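Local coordinates for sporulation inhibitor of replication protein SirA (Bacillus subtilis, PDB 4TPS), which inhibits the initiation of DNA replication during sporulation, preventing overinitiation, and binds domain I of the initiator DnaA, at residues Ile86-Leu91 with His97-Met102; Arg70-Leu75 with Tyr80-Tyr85. One frame throughout, in Å; residues are numbered along the deposited sequence.

Contact 1 of 2, residues Ile86-Leu91 with His97-Met102; sequences IYRIAL and HATFMM
Tyr-87 and Phe-100 exchange both of their backbone hydrogen bonds in an antiparallel beta hairpin, the first hydrogen-bonded pair of strands 86-90 and 96-103; Ile-89 and Ala-98 form the second. All four bonds are of ordinary length, and the one from Ile-89 N to Ala-98 O, at 2.9 Å, runs almost straight. At the non-hydrogen-bonded positions that alternate with them, alpha carbons come close to carbonyls, as where Ile-86 CA meets Phe-100 O in a CA-H...O contact at 3.2 Å.

Side chains alternate between the two faces of the sheet. Tyr-87, Ile-89, Ala-98 and Phe-100 look toward the helices: Phe-100 meets Phe-121 of helix 116-128 and Leu-71 of helix 64-75, while Tyr-87 OH is hydrogen-bonded to His-68 and Lys-72. The other face carries Ile-86, Arg-88, Ala-90, His-97, Thr-99 and Met-101. There Ile-86 lies alongside Met-101, CD1 to CE at 3.7 Å. Arg-88 leaves with CG anti to its backbone N (chi1 170°), then bends at chi2, bringing its guanidinium over to His-97 with the two planes 76° apart. Its NH2 donates to His-97 ND1 at 3.0 Å, entering at the edge of the imidazole and close to the ring plane.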
# COMPACT_ATOMS: atom_id res chain seq x y z
N ILE A 86 5.77 -19.21 -10.80
CA ILE A 86 6.59 -19.72 -9.70
C ILE A 86 7.94 -20.11 -10.24
O ILE A 86 8.05 -20.84 -11.25
CB ILE A 86 5.93 -20.93 -9.03
CG1 ILE A 86 4.55 -20.59 -8.50
CG2 ILE A 86 6.80 -21.50 -7.92
CD1 ILE A 86 3.66 -21.78 -8.19
N TYR A 87 8.99 -19.61 -9.57
CA TYR A 87 10.37 -20.02 -9.79
C TYR A 87 10.93 -20.63 -8.55
O TYR A 87 10.72 -20.13 -7.48
CB TYR A 87 11.24 -18.84 -10.24
CG TYR A 87 10.97 -18.35 -11.66
CD1 TYR A 87 9.83 -17.64 -11.96
CD2 TYR A 87 11.87 -18.58 -12.69
CE1 TYR A 87 9.60 -17.20 -13.24
CE2 TYR A 87 11.66 -18.13 -13.97
CZ TYR A 87 10.50 -17.45 -14.24
OH TYR A 87 10.28 -16.99 -15.52
N ARG A 88 11.65 -21.73 -8.70
CA ARG A 88 12.22 -22.42 -7.56
C ARG A 88 13.69 -22.66 -7.86
O ARG A 88 14.02 -23.14 -8.95
CB ARG A 88 11.45 -23.77 -7.32
CG ARG A 88 12.06 -24.73 -6.31
CD ARG A 88 11.92 -24.29 -4.92
NE ARG A 88 12.08 -25.36 -3.92
CZ ARG A 88 13.20 -25.94 -3.55
NH1 ARG A 88 13.09 -26.83 -2.60
NH2 ARG A 88 14.41 -25.63 -4.09
N ILE A 89 14.55 -22.38 -6.92
CA ILE A 89 15.97 -22.55 -7.07
C ILE A 89 16.59 -23.33 -5.94
O ILE A 89 16.11 -23.33 -4.81
CB ILE A 89 16.71 -21.20 -7.19
CG1 ILE A 89 16.65 -20.40 -5.89
CG2 ILE A 89 16.13 -20.38 -8.33
CD1 ILE A 89 17.41 -19.11 -5.95
N ALA A 90 17.70 -24.04 -6.26
CA ALA A 90 18.53 -24.69 -5.25
C ALA A 90 19.96 -24.16 -5.44
O ALA A 90 20.42 -24.06 -6.56
CB ALA A 90 18.47 -26.22 -5.33
N LEU A 91 20.56 -23.66 -4.36
CA LEU A 91 21.91 -23.13 -4.42
C LEU A 91 22.98 -24.18 -4.66
O LEU A 91 22.82 -25.32 -4.23
CB LEU A 91 22.22 -22.43 -3.11
CG LEU A 91 21.43 -21.20 -2.73
CD1 LEU A 91 21.98 -20.71 -1.39
CD2 LEU A 91 21.65 -20.18 -3.82
N HIS A 97 17.78 -23.14 -0.54
CA HIS A 97 16.61 -23.27 -1.43
C HIS A 97 15.77 -22.02 -1.36
O HIS A 97 15.63 -21.45 -0.31
CB HIS A 97 15.70 -24.45 -1.01
CG HIS A 97 16.38 -25.76 -1.02
ND1 HIS A 97 16.43 -26.58 -2.11
CD2 HIS A 97 17.06 -26.38 -0.04
CE1 HIS A 97 17.15 -27.66 -1.82
NE2 HIS A 97 17.53 -27.56 -0.55
N ALA A 98 15.15 -21.64 -2.46
CA ALA A 98 14.17 -20.51 -2.41
C ALA A 98 13.14 -20.65 -3.49
O ALA A 98 13.42 -21.13 -4.58
CB ALA A 98 14.85 -19.16 -2.50
N THR A 99 11.93 -20.22 -3.15
CA THR A 99 10.77 -20.14 -4.01
C THR A 99 10.35 -18.72 -4.18
O THR A 99 10.26 -18.01 -3.19
CB THR A 99 9.58 -20.96 -3.38
OG1 THR A 99 10.04 -22.28 -3.01
CG2 THR A 99 8.39 -21.06 -4.36
N PHE A 100 10.05 -18.36 -5.44
CA PHE A 100 9.60 -16.99 -5.84
C PHE A 100 8.27 -17.15 -6.53
O PHE A 100 8.14 -17.95 -7.48
CB PHE A 100 10.66 -16.41 -6.78
CG PHE A 100 10.31 -15.06 -7.39
CD1 PHE A 100 9.51 -14.99 -8.52
CD2 PHE A 100 10.82 -13.89 -6.85
CE1 PHE A 100 9.24 -13.76 -9.10
CE2 PHE A 100 10.53 -12.69 -7.44
CZ PHE A 100 9.73 -12.64 -8.56
N MET A 101 7.25 -16.43 -6.06
CA MET A 101 5.93 -16.47 -6.67
C MET A 101 5.50 -15.02 -7.00
O MET A 101 5.50 -14.17 -6.13
CB MET A 101 4.93 -17.06 -5.67
CG MET A 101 5.37 -18.41 -5.12
SD MET A 101 4.48 -19.18 -3.73
CE MET A 101 3.55 -20.39 -4.71
N MET A 102 5.11 -14.76 -8.24
CA MET A 102 4.62 -13.44 -8.58
C MET A 102 3.19 -13.46 -9.06
O MET A 102 2.84 -14.17 -10.00
CB MET A 102 5.58 -12.74 -9.57
CG MET A 102 5.74 -13.35 -10.88
SD MET A 102 6.92 -12.36 -11.84
CE MET A 102 7.28 -13.64 -13.06

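Contact 2 of 2, residues Arg70-Leu75 with Tyr80-Tyr85; sequences RLKMNL and YRQLDY
Tyr-80, early in strand 79-83, lays one face of its ring against Leu-75, near the end of helix 64-75, a helix-on-sheet contact made through a handful of side chains. Leu-75 CB sits over that face in a CH-pi contact, 3.9 Å from the ring centroid and shifted toward the rim, while Leu-75 O approaches Tyr-80 CD1 to 3.3 Å. At the far end of the ring, a water 2.5 Å from Tyr-80 OH donates to the backbone O of Lys-72.

Two residues on, Gln-82 faces the helix again. Its chain runs out extended, CG anti to the backbone N (chi1 180°), and carries the amide to Lys-72, whose own chain bends at chi3 and chi4 to meet it. Lys-72 NZ donates to Gln-82 OE1 at 2.6 Å, coming from above the carbonyl plane. The other half of the amide is held by the turn: Gln-82 NE2 donates to Asp-84 O at 2.9 Å, almost within the amide plane, and fixes which way the group is turned. A second water also accepts from NE2. A leucine here has neither amide oxygen nor N-H, and would probably let the Lys-72 amine drift from this strand while Asp-84 O loses its side-chain donor. Gln-82 and Leu-75 both pack on Tyr-87 of strand 86-90, the next strand of the sheet, and Leu-75 also reaches Ile-120 of helix 116-128.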
# COMPACT_ATOMS: atom_id res chain seq x y z
N ARG A 70 14.04 -11.14 -16.96
CA ARG A 70 15.16 -10.93 -16.07
C ARG A 70 15.53 -12.16 -15.23
O ARG A 70 16.74 -12.47 -15.04
CB ARG A 70 14.87 -9.72 -15.15
CG ARG A 70 14.81 -8.39 -15.87
CD ARG A 70 16.19 -7.99 -16.37
NE ARG A 70 16.23 -6.67 -17.02
CZ ARG A 70 16.53 -5.52 -16.42
NH1 ARG A 70 16.84 -5.46 -15.13
NH2 ARG A 70 16.54 -4.39 -17.14
N LEU A 71 14.51 -12.85 -14.76
CA LEU A 71 14.76 -14.10 -14.01
C LEU A 71 15.42 -15.17 -14.87
O LEU A 71 16.40 -15.81 -14.44
CB LEU A 71 13.44 -14.63 -13.44
CG LEU A 71 12.88 -13.81 -12.26
CD1 LEU A 71 11.40 -14.15 -12.09
CD2 LEU A 71 13.67 -14.08 -10.99
N LYS A 72 14.90 -15.40 -16.05
CA LYS A 72 15.46 -16.45 -16.90
C LYS A 72 16.88 -16.15 -17.28
O LYS A 72 17.70 -17.07 -17.35
CB LYS A 72 14.65 -16.61 -18.16
CG LYS A 72 13.29 -17.27 -17.93
CD LYS A 72 12.72 -17.73 -19.27
CE LYS A 72 11.25 -17.44 -19.40
NZ LYS A 72 10.58 -17.92 -18.17
N MET A 73 17.21 -14.88 -17.48
CA MET A 73 18.60 -14.52 -17.78
C MET A 73 19.53 -14.76 -16.60
O MET A 73 20.61 -15.36 -16.74
CB MET A 73 18.70 -13.05 -18.12
CG MET A 73 18.17 -12.67 -19.43
SD MET A 73 18.22 -10.89 -19.32
CE MET A 73 17.02 -10.59 -20.60
N ASN A 74 19.13 -14.31 -15.43
CA ASN A 74 19.92 -14.44 -14.24
C ASN A 74 20.10 -15.86 -13.72
O ASN A 74 21.16 -16.18 -13.17
CB ASN A 74 19.34 -13.60 -13.15
CG ASN A 74 20.36 -13.32 -12.10
OD1 ASN A 74 21.34 -12.58 -12.32
ND2 ASN A 74 20.20 -13.94 -10.99
N LEU A 75 19.07 -16.69 -13.88
CA LEU A 75 19.10 -18.07 -13.36
C LEU A 75 19.67 -19.11 -14.35
O LEU A 75 19.76 -20.28 -14.02
CB LEU A 75 17.70 -18.50 -12.92
CG LEU A 75 17.07 -17.61 -11.87
CD1 LEU A 75 15.67 -18.15 -11.56
CD2 LEU A 75 17.89 -17.56 -10.59
N TYR A 80 17.34 -24.39 -11.33
CA TYR A 80 16.03 -23.85 -11.21
C TYR A 80 15.00 -24.52 -12.06
O TYR A 80 15.35 -25.11 -13.10
CB TYR A 80 16.07 -22.34 -11.50
CG TYR A 80 15.81 -21.92 -12.89
CD1 TYR A 80 16.86 -21.88 -13.82
CD2 TYR A 80 14.52 -21.52 -13.32
CE1 TYR A 80 16.62 -21.44 -15.09
CE2 TYR A 80 14.28 -21.17 -14.61
CZ TYR A 80 15.33 -21.10 -15.50
OH TYR A 80 15.11 -20.69 -16.82
N ARG A 81 13.72 -24.37 -11.65
CA ARG A 81 12.64 -24.67 -12.56
C ARG A 81 11.57 -23.57 -12.41
O ARG A 81 11.48 -22.87 -11.40
CB ARG A 81 11.99 -26.01 -12.22
CG ARG A 81 12.88 -27.27 -12.35
CD ARG A 81 12.08 -28.55 -12.04
NE ARG A 81 12.99 -29.71 -12.06
CZ ARG A 81 13.44 -30.43 -11.02
NH1 ARG A 81 12.98 -30.28 -9.78
NH2 ARG A 81 14.30 -31.44 -11.29
N GLN A 82 10.76 -23.50 -13.42
CA GLN A 82 9.67 -22.55 -13.51
C GLN A 82 8.37 -23.34 -13.67
O GLN A 82 8.28 -24.21 -14.58
CB GLN A 82 9.87 -21.64 -14.74
CG GLN A 82 8.79 -20.63 -14.92
CD GLN A 82 8.78 -19.96 -16.27
OE1 GLN A 82 9.68 -20.15 -17.11
NE2 GLN A 82 7.73 -19.17 -16.51
N LEU A 83 7.37 -22.93 -12.90
CA LEU A 83 5.98 -23.37 -13.07
C LEU A 83 5.08 -22.11 -13.20
O LEU A 83 4.64 -21.54 -12.25
CB LEU A 83 5.58 -24.35 -11.95
CG LEU A 83 4.13 -24.79 -11.89
CD1 LEU A 83 3.60 -25.33 -13.18
CD2 LEU A 83 3.91 -25.83 -10.79
N ASP A 84 4.97 -21.65 -14.44
CA ASP A 84 4.35 -20.39 -14.83
C ASP A 84 4.90 -19.22 -14.00
O ASP A 84 6.01 -18.78 -14.22
CB ASP A 84 2.83 -20.49 -14.74
CG ASP A 84 2.12 -19.27 -15.40
OD1 ASP A 84 2.73 -18.44 -16.10
OD2 ASP A 84 0.92 -19.22 -15.24
N TYR A 85 4.15 -18.76 -13.02
CA TYR A 85 4.58 -17.61 -12.19
C TYR A 85 5.43 -17.92 -10.98
O TYR A 85 5.75 -17.01 -10.19
CB TYR A 85 3.37 -16.74 -11.81
CG TYR A 85 2.32 -17.47 -11.05
CD1 TYR A 85 2.37 -17.51 -9.68
CD2 TYR A 85 1.23 -18.10 -11.71
CE1 TYR A 85 1.40 -18.16 -8.94
CE2 TYR A 85 0.28 -18.79 -10.99
CZ TYR A 85 0.37 -18.79 -9.59
OH TYR A 85 -0.54 -19.41 -8.81
O HOH W 1 17.07 -19.65 -18.03
O HOH W 2 7.36 -18.01 -19.24

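Overall arrangement
Contacts 1 and 2 illustrate how backbone pairing builds a sheet while side chains fix a helix to its face. Strands 79-83 and 86-90 are neighbours in that sheet, linked by Arg-88 N to Arg-81 O at 2.9 Å, so the contacts adjoin, their centres about 8 Å apart. Contact 1 is strand against strand and buries 566 Å², with a helix-facing side in the core and a more exposed face of mixed character, where an arginine-histidine bond sits beside aliphatic contacts. Contact 2 sets a helix against the sheet, buries 237 Å² and lies farther from the chain's centre, relying on one CH-pi contact, a lysine-amide bond and waters. Tyr-87 reaches from contact 1 into contact 2.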